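PDB 4ZCF: type III restriction-modification enzyme EcoP15I Mod subunit from Escherichia coli, which methylates one adenine of the DNA sequence 5'-CAGCAG-3' using S-adenosyl-L-methionine and, together with the Res subunit, supports restriction of DNA. Local coordinates for residues Leu207-Val210 against Cys211-Ile214. Residues are numbered along the deposited sequence; the frame is centred on the assembly and turned at random.
Sequences LKLV and CDEI. With MN (manganese (II) ion), chain G.
Lys208 bends back on itself at three successive torsions, chi2 to chi4, while Asp212 sets CG anti to its carbonyl carbon (chi1 -75°), and the two charged ends meet one turn apart in a long salt bridge, NZ of Lys208 lying 3.9 Å from OD1 of Asp212. OD1 also hydrogen-bonds the hydroxyl of Tyr247, with which NZ of Lys208 makes a weak hydrogen bond, and OD2 of Asp212 rests 3.6 Å from the methyl CD2 of Leu209. An alanine in place of Asp212 removes this carboxylate, which would probably leave the Lys208 ammonium less firmly placed and the Tyr247 hydroxyl without this acceptor. Lys208 with Asp212, like Leu207 with Cys211 and Val210 with Ile214, shows the i to i+4 spacing of an alpha-helix, here helix 204-215, which packs on the central mixed sheet of the Rossmann-like methyltransferase domain. Its backbone runs in regular bonds, from Cys211 N to Leu207 O at 2.8 Å through to Ile214 N and Val210 O at 3.0 Å. On its apolar side, CD1 of Leu207 touches SG of Cys211 at 3.9 Å, next to Ile197 and Ile245 of the sheet. Val210 and Ile214 run alongside each other, CG2 of Val210 lying 3.8 Å from CD1 of Ile214, and helix 171-188 covers them with Ile178 and Tyr179. The Glu213 chain, bent at chi2, carries OE2 to within 2.4 Å of a manganese ion, which it binds.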
loop_
_atom_site.group_PDB
_atom_site.type_symbol
_atom_site.label_atom_id
_atom_site.label_comp_id
_atom_site.label_asym_id
_atom_site.label_seq_id
_atom_site.Cartn_x
_atom_site.Cartn_y
_atom_site.Cartn_z
ATOM N N LEU A 207 8.014 -11.069 -0.006
ATOM C CA LEU A 207 7.178 -10.250 0.879
ATOM C C LEU A 207 6.658 -9.045 0.137
ATOM O O LEU A 207 5.493 -8.692 0.290
ATOM C CB LEU A 207 7.993 -9.785 2.085
ATOM C CG LEU A 207 7.391 -8.713 3.004
ATOM C CD1 LEU A 207 6.128 -9.234 3.789
ATOM C CD2 LEU A 207 8.469 -8.152 3.901
ATOM N N LYS A 208 7.522 -8.396 -0.635
ATOM C CA LYS A 208 7.202 -7.214 -1.414
ATOM C C LYS A 208 6.099 -7.539 -2.395
ATOM O O LYS A 208 5.171 -6.735 -2.541
ATOM C CB LYS A 208 8.452 -6.682 -2.151
ATOM C CG LYS A 208 9.163 -5.544 -1.438
ATOM C CD LYS A 208 8.378 -4.204 -1.472
ATOM C CE LYS A 208 8.528 -3.418 -2.753
ATOM N NZ LYS A 208 7.611 -3.911 -3.818
ATOM N N LEU A 209 6.171 -8.741 -3.021
ATOM C CA LEU A 209 5.132 -9.229 -3.936
ATOM C C LEU A 209 3.811 -9.574 -3.237
ATOM O O LEU A 209 2.752 -9.239 -3.779
ATOM C CB LEU A 209 5.630 -10.348 -4.882
ATOM C CG LEU A 209 6.689 -9.913 -5.951
ATOM C CD1 LEU A 209 6.912 -10.995 -6.959
ATOM C CD2 LEU A 209 6.274 -8.654 -6.694
ATOM N N VAL A 210 3.856 -10.144 -2.003
ATOM C CA VAL A 210 2.634 -10.417 -1.213
ATOM C C VAL A 210 2.004 -9.131 -0.673
ATOM O O VAL A 210 0.787 -9.072 -0.515
ATOM C CB VAL A 210 2.791 -11.539 -0.155
ATOM C CG1 VAL A 210 3.376 -11.025 1.142
ATOM C CG2 VAL A 210 1.470 -12.242 0.105
ATOM N N CYS A 211 2.824 -8.087 -0.428
ATOM C CA CYS A 211 2.348 -6.781 0.039
ATOM C C CYS A 211 1.646 -6.058 -1.068
ATOM O O CYS A 211 0.706 -5.295 -0.821
ATOM C CB CYS A 211 3.493 -5.951 0.595
ATOM S SG CYS A 211 3.929 -6.353 2.293
ATOM N N ASP A 212 2.115 -6.291 -2.302
ATOM C CA ASP A 212 1.498 -5.796 -3.524
ATOM C C ASP A 212 0.097 -6.386 -3.605
ATOM O O ASP A 212 -0.853 -5.635 -3.742
ATOM C CB ASP A 212 2.349 -6.148 -4.752
ATOM C CG ASP A 212 3.613 -5.301 -4.938
ATOM O OD1 ASP A 212 3.713 -4.229 -4.302
ATOM O OD2 ASP A 212 4.485 -5.692 -5.766
ATOM N N GLU A 213 -0.042 -7.695 -3.350
ATOM C CA GLU A 213 -1.327 -8.398 -3.329
ATOM C C GLU A 213 -2.291 -7.839 -2.288
ATOM O O GLU A 213 -3.386 -7.400 -2.659
ATOM C CB GLU A 213 -1.095 -9.908 -3.070
ATOM C CG GLU A 213 -1.572 -10.826 -4.179
ATOM C CD GLU A 213 -3.062 -11.061 -4.149
ATOM O OE1 GLU A 213 -3.569 -11.530 -3.102
ATOM O OE2 GLU A 213 -3.729 -10.746 -5.162
ATOM N N ILE A 214 -1.881 -7.854 -0.984
ATOM C CA ILE A 214 -2.673 -7.400 0.168
ATOM C C ILE A 214 -2.937 -5.884 0.176
ATOM O O ILE A 214 -4.042 -5.478 0.543
ATOM C CB ILE A 214 -2.069 -7.963 1.534
ATOM C CG1 ILE A 214 -2.114 -9.498 1.592
ATOM C CG2 ILE A 214 -2.669 -7.349 2.828
ATOM C CD1 ILE A 214 -0.882 -10.104 2.167
HETATM MN MN MN G . -5.156 -11.564 -6.859
#